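PDB 6NOB: beta-fructofuranosidase from Bifidobacterium adolescentis, which probably hydrolyses terminal fructose units from beta-fructofuranosides such as sucrose. Local coordinates for residues P361-F366 / R406-D411; Y265-P270 / T342-K347; D378-Q381 / T386-V389. All blocks are in the same frame, centred on the assembly; numbering follows the deposited sequence.

The three contacts belong to two neighbouring sheets of the family 32 beta-propeller. Interaction 2 lies within one sheet, interaction 3 joins two strands of the next, and interaction 1 ties strand 357-365 of the first sheet to strand 405-415 of the second. The centres of interactions 1 and 3 are about 8 Å apart, and strands 385-396 and 405-415 are neighbours in one sheet: Tyr408 N lies 2.6 Å from Ala388 O, probably a hydrogen bond. Interactions 1 and 2 meet where Val362 CB packs 4.0 Å from Leu343 CB, and Leu379 CD2 approaches Leu343 CD1 to join interactions 2 and 3. Residues 268-270 carry the family's RDP motif, which in relatives lines the active site; Arg268 forms a salt bridge with Glu375, just before 378-381.

Interaction 1: residues P361-F366 / R406-D411; sequences PVLADF and RWYAGD
The Tyr408 ring receives Leu363 on one face and Asp365 at its edge. Methyl CD2 of Leu363 sits over that face as a CH-pi contact, 3.7 Å from the ring centroid and 18° off the normal, shifted toward the rim so that its nearest atom is Tyr408 CD1 at 3.5 Å. The carboxylate of Asp365 stands almost upright against the ring, its plane turned 86° from it, while OD2 lies near the ring plane. There Tyr408 OH donates a 2.5 Å hydrogen bond to Asp365 OD2, reaching the oxygen from above the carboxylate plane. With CG anti to the backbone N (chi1 -165°), Asp365 extends its carboxylate across to the phenol. In the five-bladed propeller of family 32 this joins two adjacent blades: residues 361-365 end strand 357-365, which turns a corner at Val362, and 406-411 belongs to a strand of the next sheet. The two backbones stay well apart, their axes 10.4 Å from each other at closest, and side chains alone bridge the gap. Asp365 OD2 is also hydrogen-bonded to His368 ND1, and Tyr408 OH to Tyr374 OH, making a small buried polar network around the phenol. Arg406 touches this corner only lightly, its CD 4.0 Å from Asp365 OD2. Its NE, 4.8 Å from the same oxygen, forms no salt bridge but could still favour the negative charge of the carboxylate; the guanidinium engages Trp428 in a cation-pi contact.

Interaction 2: residues Y265-P270 / T342-K347; sequences YDFRDP and TLFSAK
Phe267 and Phe344 reach toward each other from opposite directions and touch at their outer carbons, CE1 of Phe267 lying 3.8 Å from CE1 of Phe344. A second pair, Phe267 CZ and Phe344 CZ, is 3.9 Å apart. The planes are inclined at 63° and the centroids lie 6.0 Å from each other, an oblique meeting in which the Phe344 atoms come to the edge of the Phe267 ring. Phe267 holds CG anti to its amide nitrogen (chi1 170°), which carries the ring toward strand 337-347. Thr342 adds its hydroxyl at that same edge, OG1 4.0 Å from Phe267 CE1; its polar partner is Thr290 OG1. Thr290 belongs to strand 285-295, which runs between the two segments in the sheet, and both phenylalanines also pack on it, so the rings meet across an intervening strand of one propeller blade.

This buried aromatic patch is compact but small, with 91 Å² buried in all. The segment ends are looser: Tyr265 and Lys347 are exposed and stay away from the opposite segment. A bound ethanediol, probably from the crystallisation liquor, lies about 4 Å from the side chain of Phe267. On the other side of the 265-270 backbone from the ring, Arg268 NH1 donates to Asp266 OD1 at 2.9 Å, a nearly straight hydrogen bond (173°) that is part of a salt bridge, and Arg268 also pairs with Glu236 and Glu375. Residues 268-270 spell the RDP motif of family 32, which in relatives belongs to the active site. Apolar ring contact thus joins the segments, a dispersive, weakly directional attraction, whereas the charged groups across the backbone are held by salt bridges, the one to Asp266 through a directional N-H...O hydrogen bond.

Interaction 3: residues D378-Q381 / T386-V389; sequences DLFQ and TVAV
Residues 378-381 and 386-389 run antiparallel at 161°, with Asp378-Val389 and Phe380-Val387 as hydrogen-bonded pairs and Leu379-Ala388 and Gln381-Thr386 as non-hydrogen-bonded ones. They form a beta hairpin in one blade of the family 32 propeller, and strand 405-415 continues the sheet beyond 386-389. Phe380 and Val387 exchange two backbone bonds, the shorter being Val387 N to Phe380 O at 2.7 Å. At the other end Val389 N meets Asp378 O at 2.9 Å, while the return bond from Asp378 N to Val389 O is weak.

On the face carrying Asp378, Phe380, Val387 and Val389, the phenylalanine has CG tucked between its backbone N and carbonyl carbon (chi1 55°), and its ring lies alongside Val387. Val387 CB comes over that ring, 3.8 Å from Phe380 CE1, and Val389 CG2 approaches obliquely at 4.0 Å from Phe380 CE2. The carboxylate of Asp378 turns away, OD2 being hydrogen-bonded to Ser440 OG.

On the other face Leu379 CD1 packs 3.8 Å from Thr386 CG2 and also against the methyl of Ala388. Gln381, extended beyond CG, crosses Thr386 and donates from NE2 to Thr386 OG1 at 2.9 Å, while its OE1 is hydrogen-bonded to Gly277 N. Replacing this glutamine by an alanine removes the amide and is likely to leave the Thr386 hydroxyl and the Gly277 N-H without this mate. In the bond to Thr386, OG1 lies 17° out of the Gln381 amide plane.

Interaction 1: residues P361-F366 / R406-D411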
loop_
_atom_site.group_PDB
_atom_site.type_symbol
_atom_site.label_atom_id
_atom_site.label_comp_id
_atom_site.label_asym_id
_atom_site.label_seq_id
_atom_site.Cartn_x
_atom_site.Cartn_y
_atom_site.Cartn_z
ATOM N N PRO A 361 -21.971 10.564 -8.062
ATOM C CA PRO A 361 -20.940 9.580 -8.430
ATOM C C PRO A 361 -20.256 9.973 -9.730
ATOM O O PRO A 361 -20.889 10.028 -10.788
ATOM C CB PRO A 361 -21.734 8.277 -8.579
ATOM C CG PRO A 361 -23.109 8.727 -8.957
ATOM C CD PRO A 361 -23.334 10.026 -8.217
ATOM N N VAL A 362 -18.953 10.250 -9.649
ATOM C CA VAL A 362 -18.190 10.546 -10.858
ATOM C C VAL A 362 -18.008 9.285 -11.694
ATOM O O VAL A 362 -17.836 9.361 -12.918
ATOM C CB VAL A 362 -16.836 11.191 -10.493
ATOM C CG1 VAL A 362 -15.920 10.180 -9.823
ATOM C CG2 VAL A 362 -16.170 11.790 -11.723
ATOM N N LEU A 363 -18.063 8.114 -11.061
ATOM C CA LEU A 363 -17.846 6.848 -11.746
ATOM C C LEU A 363 -18.594 5.741 -11.019
ATOM O O LEU A 363 -18.575 5.673 -9.787
ATOM C CB LEU A 363 -16.352 6.506 -11.825
ATOM C CG LEU A 363 -15.997 5.176 -12.494
ATOM C CD1 LEU A 363 -16.325 5.227 -13.976
ATOM C CD2 LEU A 363 -14.531 4.824 -12.279
ATOM N N ALA A 364 -19.258 4.885 -11.790
ATOM C CA ALA A 364 -19.850 3.656 -11.282
ATOM C C ALA A 364 -19.465 2.528 -12.225
ATOM O O ALA A 364 -19.557 2.682 -13.447
ATOM C CB ALA A 364 -21.376 3.768 -11.164
ATOM N N ASP A 365 -19.024 1.403 -11.665
ATOM C CA ASP A 365 -18.538 0.274 -12.458
ATOM C C ASP A 365 -19.670 -0.740 -12.592
ATOM O O ASP A 365 -19.791 -1.671 -11.795
ATOM C CB ASP A 365 -17.300 -0.346 -11.820
ATOM C CG ASP A 365 -16.546 -1.263 -12.771
ATOM O OD1 ASP A 365 -17.145 -1.721 -13.768
ATOM O OD2 ASP A 365 -15.354 -1.536 -12.514
ATOM N N PHE A 366 -20.502 -0.561 -13.620
ATOM C CA PHE A 366 -21.572 -1.518 -13.871
ATOM C C PHE A 366 -21.071 -2.781 -14.552
ATOM O O PHE A 366 -21.721 -3.827 -14.444
ATOM C CB PHE A 366 -22.682 -0.877 -14.705
ATOM C CG PHE A 366 -23.773 -0.271 -13.876
ATOM C CD1 PHE A 366 -23.652 1.020 -13.385
ATOM C CD2 PHE A 366 -24.912 -0.999 -13.565
ATOM C CE1 PHE A 366 -24.652 1.579 -12.610
ATOM C CE2 PHE A 366 -25.915 -0.449 -12.791
ATOM C CZ PHE A 366 -25.785 0.842 -12.314
ATOM N N ARG A 406 -8.505 -1.567 -10.834
ATOM C CA ARG A 406 -8.862 -1.190 -12.195
ATOM C C ARG A 406 -8.599 0.293 -12.424
ATOM O O ARG A 406 -8.847 1.120 -11.540
ATOM C CB ARG A 406 -10.336 -1.504 -12.476
ATOM C CG ARG A 406 -10.725 -1.428 -13.937
ATOM C CD ARG A 406 -11.887 -2.359 -14.260
ATOM N NE ARG A 406 -11.991 -2.601 -15.696
ATOM C CZ ARG A 406 -11.324 -3.551 -16.344
ATOM N NH1 ARG A 406 -10.504 -4.356 -15.682
ATOM N NH2 ARG A 406 -11.473 -3.695 -17.656
ATOM N N TRP A 407 -8.101 0.629 -13.614
ATOM C CA TRP A 407 -7.993 2.016 -14.044
ATOM C C TRP A 407 -8.993 2.295 -15.160
ATOM O O TRP A 407 -9.318 1.416 -15.963
ATOM C CB TRP A 407 -6.569 2.370 -14.508
ATOM C CG TRP A 407 -6.040 1.585 -15.684
ATOM C CD1 TRP A 407 -5.201 0.509 -15.636
ATOM C CD2 TRP A 407 -6.290 1.834 -17.078
ATOM N NE1 TRP A 407 -4.922 0.067 -16.906
ATOM C CE2 TRP A 407 -5.578 0.861 -17.809
ATOM C CE3 TRP A 407 -7.052 2.777 -17.776
ATOM C CZ2 TRP A 407 -5.602 0.806 -19.204
ATOM C CZ3 TRP A 407 -7.078 2.717 -19.163
ATOM C CH2 TRP A 407 -6.357 1.738 -19.860
ATOM N N TYR A 408 -9.481 3.534 -15.194
ATOM C CA TYR A 408 -10.460 3.976 -16.182
ATOM C C TYR A 408 -10.004 5.323 -16.724
ATOM O O TYR A 408 -9.809 6.264 -15.950
ATOM C CB TYR A 408 -11.862 4.105 -15.573
ATOM C CG TYR A 408 -12.275 3.001 -14.619
ATOM C CD1 TYR A 408 -11.768 2.942 -13.325
ATOM C CD2 TYR A 408 -13.200 2.037 -15.002
ATOM C CE1 TYR A 408 -12.151 1.945 -12.454
ATOM C CE2 TYR A 408 -13.591 1.035 -14.135
ATOM C CZ TYR A 408 -13.064 0.994 -12.862
ATOM O OH TYR A 408 -13.451 -0.001 -11.992
ATOM N N ALA A 409 -9.849 5.423 -18.042
ATOM C CA ALA A 409 -9.339 6.629 -18.679
ATOM C C ALA A 409 -10.383 7.212 -19.623
ATOM O O ALA A 409 -11.065 6.474 -20.341
ATOM C CB ALA A 409 -8.042 6.343 -19.446
ATOM N N GLY A 410 -10.498 8.533 -19.621
ATOM C CA GLY A 410 -11.472 9.184 -20.476
ATOM C C GLY A 410 -11.502 10.678 -20.253
ATOM O O GLY A 410 -10.528 11.273 -19.786
ATOM N N ASP A 411 -12.636 11.282 -20.594
ATOM C CA ASP A 411 -12.831 12.722 -20.489
ATOM C C ASP A 411 -13.827 13.027 -19.380
ATOM O O ASP A 411 -14.925 12.459 -19.351
ATOM C CB ASP A 411 -13.327 13.306 -21.813
ATOM C CG ASP A 411 -12.501 12.850 -22.997
ATOM O OD1 ASP A 411 -11.270 12.705 -22.848
ATOM O OD2 ASP A 411 -13.084 12.633 -24.080
#

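Interaction 2: residues Y265-P270 / T342-K347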
loop_
_atom_site.group_PDB
_atom_site.type_symbol
_atom_site.label_atom_id
_atom_site.label_comp_id
_atom_site.label_asym_id
_atom_site.label_seq_id
_atom_site.Cartn_x
_atom_site.Cartn_y
_atom_site.Cartn_z
ATOM N N TYR A 265 -22.690 1.679 3.737
ATOM C CA TYR A 265 -21.967 1.915 4.981
ATOM C C TYR A 265 -20.464 1.970 4.744
ATOM O O TYR A 265 -19.755 2.722 5.422
ATOM C CB TYR A 265 -22.314 0.835 6.004
ATOM C CG TYR A 265 -23.727 0.937 6.530
ATOM C CD1 TYR A 265 -24.242 2.155 6.961
ATOM C CD2 TYR A 265 -24.549 -0.182 6.590
ATOM C CE1 TYR A 265 -25.539 2.253 7.440
ATOM C CE2 TYR A 265 -25.842 -0.095 7.063
ATOM C CZ TYR A 265 -26.332 1.123 7.489
ATOM O OH TYR A 265 -27.618 1.212 7.965
ATOM N N ASP A 266 -19.964 1.188 3.788
ATOM C CA ASP A 266 -18.594 1.336 3.315
ATOM C C ASP A 266 -18.463 2.663 2.575
ATOM O O ASP A 266 -19.075 2.856 1.518
ATOM C CB ASP A 266 -18.222 0.171 2.399
ATOM C CG ASP A 266 -18.367 -1.178 3.079
ATOM O OD1 ASP A 266 -17.543 -1.483 3.966
ATOM O OD2 ASP A 266 -19.303 -1.932 2.726
ATOM N N PHE A 267 -17.663 3.574 3.126
ATOM C CA PHE A 267 -17.560 4.932 2.608
ATOM C C PHE A 267 -16.225 5.509 3.058
ATOM O O PHE A 267 -16.158 6.192 4.086
ATOM C CB PHE A 267 -18.748 5.765 3.109
ATOM C CG PHE A 267 -18.636 7.242 2.840
ATOM C CD1 PHE A 267 -18.633 7.730 1.543
ATOM C CD2 PHE A 267 -18.578 8.147 3.891
ATOM C CE1 PHE A 267 -18.547 9.093 1.299
ATOM C CE2 PHE A 267 -18.496 9.505 3.653
ATOM C CZ PHE A 267 -18.477 9.978 2.354
ATOM N N ARG A 268 -15.149 5.234 2.318
ATOM C CA ARG A 268 -13.817 5.397 2.883
ATOM C C ARG A 268 -12.794 5.754 1.809
ATOM O O ARG A 268 -13.099 5.834 0.614
ATOM C CB ARG A 268 -13.395 4.123 3.616
ATOM C CG ARG A 268 -13.334 2.886 2.738
ATOM C CD ARG A 268 -12.770 1.711 3.529
ATOM N NE ARG A 268 -13.032 0.426 2.891
ATOM C CZ ARG A 268 -14.156 -0.267 3.041
ATOM N NH1 ARG A 268 -15.132 0.205 3.806
ATOM N NH2 ARG A 268 -14.305 -1.432 2.424
ATOM N N ASP A 269 -11.561 5.975 2.271
ATOM C CA ASP A 269 -10.358 6.203 1.476
ATOM C C ASP A 269 -10.451 7.488 0.657
ATOM O O ASP A 269 -10.339 7.445 -0.576
ATOM C CB ASP A 269 -10.099 5.003 0.561
ATOM C CG ASP A 269 -10.117 3.678 1.309
ATOM O OD1 ASP A 269 -9.877 3.672 2.536
ATOM O OD2 ASP A 269 -10.374 2.639 0.665
ATOM N N PRO A 270 -10.618 8.648 1.293
ATOM C CA PRO A 270 -10.756 9.890 0.523
ATOM C C PRO A 270 -9.458 10.257 -0.174
ATOM O O PRO A 270 -8.373 10.162 0.404
ATOM C CB PRO A 270 -11.121 10.928 1.589
ATOM C CG PRO A 270 -10.480 10.403 2.833
ATOM C CD PRO A 270 -10.590 8.903 2.745
ATOM N N THR A 342 -17.957 8.284 -5.178
ATOM C CA THR A 342 -18.734 9.472 -4.864
ATOM C C THR A 342 -17.820 10.687 -4.786
ATOM O O THR A 342 -16.821 10.681 -4.058
ATOM C CB THR A 342 -19.498 9.272 -3.558
ATOM O OG1 THR A 342 -18.696 8.515 -2.643
ATOM C CG2 THR A 342 -20.804 8.537 -3.826
ATOM N N LEU A 343 -18.161 11.722 -5.547
ATOM C CA LEU A 343 -17.330 12.907 -5.693
ATOM C C LEU A 343 -17.835 14.031 -4.797
ATOM O O LEU A 343 -19.043 14.274 -4.706
ATOM C CB LEU A 343 -17.311 13.369 -7.151
ATOM C CG LEU A 343 -16.308 14.462 -7.521
ATOM C CD1 LEU A 343 -14.884 13.978 -7.320
ATOM C CD2 LEU A 343 -16.525 14.914 -8.954
ATOM N N PHE A 344 -16.899 14.711 -4.135
ATOM C CA PHE A 344 -17.180 15.870 -3.301
ATOM C C PHE A 344 -16.227 16.998 -3.670
ATOM O O PHE A 344 -15.121 16.762 -4.162
ATOM C CB PHE A 344 -17.032 15.557 -1.806
ATOM C CG PHE A 344 -17.960 14.488 -1.307
ATOM C CD1 PHE A 344 -17.637 13.146 -1.444
ATOM C CD2 PHE A 344 -19.148 14.825 -0.680
ATOM C CE1 PHE A 344 -18.486 12.164 -0.976
ATOM C CE2 PHE A 344 -20.001 13.847 -0.210
ATOM C CZ PHE A 344 -19.671 12.514 -0.357
ATOM N N SER A 345 -16.656 18.234 -3.417
ATOM C CA SER A 345 -15.812 19.389 -3.691
ATOM C C SER A 345 -15.973 20.429 -2.593
ATOM O O SER A 345 -17.036 20.556 -1.982
ATOM C CB SER A 345 -16.130 20.037 -5.044
ATOM O OG SER A 345 -17.452 20.534 -5.073
ATOM N N ALA A 346 -14.899 21.181 -2.361
ATOM C CA ALA A 346 -14.881 22.251 -1.376
ATOM C C ALA A 346 -14.159 23.461 -1.950
ATOM O O ALA A 346 -13.185 23.317 -2.695
ATOM C CB ALA A 346 -14.198 21.807 -0.077
ATOM N N LYS A 347 -14.636 24.652 -1.596
ATOM C CA LYS A 347 -14.004 25.878 -2.064
ATOM C C LYS A 347 -12.677 26.096 -1.349
ATOM O O LYS A 347 -12.610 26.068 -0.116
ATOM C CB LYS A 347 -14.926 27.075 -1.841
ATOM C CG LYS A 347 -14.374 28.376 -2.399
ATOM C CD LYS A 347 -15.468 29.227 -3.027
ATOM C CE LYS A 347 -14.878 30.376 -3.832
ATOM N NZ LYS A 347 -15.460 31.692 -3.441
#

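Interaction 3: residues D378-Q381 / T386-V389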
loop_
_atom_site.group_PDB
_atom_site.type_symbol
_atom_site.label_atom_id
_atom_site.label_comp_id
_atom_site.label_asym_id
_atom_site.label_seq_id
_atom_site.Cartn_x
_atom_site.Cartn_y
_atom_site.Cartn_z
ATOM N N ASP A 378 -8.962 6.941 -6.651
ATOM C CA ASP A 378 -8.071 8.027 -7.028
ATOM C C ASP A 378 -8.579 8.618 -8.332
ATOM O O ASP A 378 -9.054 7.888 -9.206
ATOM C CB ASP A 378 -6.623 7.545 -7.178
ATOM C CG ASP A 378 -5.609 8.656 -6.951
ATOM O OD1 ASP A 378 -5.998 9.842 -7.017
ATOM O OD2 ASP A 378 -4.424 8.343 -6.702
ATOM N N LEU A 379 -8.491 9.940 -8.446
ATOM C CA LEU A 379 -8.934 10.650 -9.640
ATOM C C LEU A 379 -7.915 11.735 -9.942
ATOM O O LEU A 379 -7.675 12.610 -9.105
ATOM C CB LEU A 379 -10.329 11.253 -9.447
ATOM C CG LEU A 379 -10.986 11.880 -10.677
ATOM C CD1 LEU A 379 -11.337 10.813 -11.704
ATOM C CD2 LEU A 379 -12.217 12.669 -10.270
ATOM N N PHE A 380 -7.310 11.669 -11.123
ATOM C CA PHE A 380 -6.278 12.621 -11.500
ATOM C C PHE A 380 -6.256 12.739 -13.016
ATOM O O PHE A 380 -6.952 12.011 -13.729
ATOM C CB PHE A 380 -4.908 12.195 -10.963
ATOM C CG PHE A 380 -4.509 10.803 -11.365
ATOM C CD1 PHE A 380 -3.820 10.577 -12.547
ATOM C CD2 PHE A 380 -4.832 9.717 -10.564
ATOM C CE1 PHE A 380 -3.458 9.293 -12.922
ATOM C CE2 PHE A 380 -4.471 8.431 -10.932
ATOM C CZ PHE A 380 -3.785 8.219 -12.112
ATOM N N GLN A 381 -5.435 13.668 -13.503
ATOM C CA GLN A 381 -5.244 13.875 -14.930
ATOM C C GLN A 381 -3.763 13.783 -15.262
ATOM O O GLN A 381 -2.920 14.308 -14.529
ATOM C CB GLN A 381 -5.804 15.225 -15.375
ATOM C CG GLN A 381 -7.318 15.241 -15.426
ATOM C CD GLN A 381 -7.888 16.626 -15.600
ATOM O OE1 GLN A 381 -7.170 17.623 -15.522
ATOM N NE2 GLN A 381 -9.192 16.699 -15.834
ATOM N N THR A 386 -8.181 12.273 -18.166
ATOM C CA THR A 386 -8.614 12.020 -16.797
ATOM C C THR A 386 -8.614 10.520 -16.527
ATOM O O THR A 386 -9.115 9.735 -17.339
ATOM C CB THR A 386 -10.009 12.597 -16.552
ATOM O OG1 THR A 386 -9.979 14.023 -16.708
ATOM C CG2 THR A 386 -10.488 12.260 -15.144
ATOM N N VAL A 387 -8.053 10.124 -15.385
ATOM C CA VAL A 387 -7.900 8.718 -15.026
ATOM C C VAL A 387 -8.499 8.490 -13.646
ATOM O O VAL A 387 -8.201 9.233 -12.704
ATOM C CB VAL A 387 -6.422 8.282 -15.042
ATOM C CG1 VAL A 387 -6.300 6.812 -14.665
ATOM C CG2 VAL A 387 -5.797 8.544 -16.410
ATOM N N ALA A 388 -9.336 7.461 -13.526
ATOM C CA ALA A 388 -9.823 6.983 -12.240
ATOM C C ALA A 388 -9.254 5.597 -11.968
ATOM O O ALA A 388 -9.164 4.763 -12.876
ATOM C CB ALA A 388 -11.353 6.939 -12.197
ATOM N N VAL A 389 -8.861 5.363 -10.718
ATOM C CA VAL A 389 -8.260 4.105 -10.288
ATOM C C VAL A 389 -8.957 3.656 -9.011
ATOM O O VAL A 389 -9.140 4.456 -8.086
ATOM C CB VAL A 389 -6.741 4.251 -10.054
ATOM C CG1 VAL A 389 -6.143 2.941 -9.588
ATOM C CG2 VAL A 389 -6.044 4.733 -11.320
#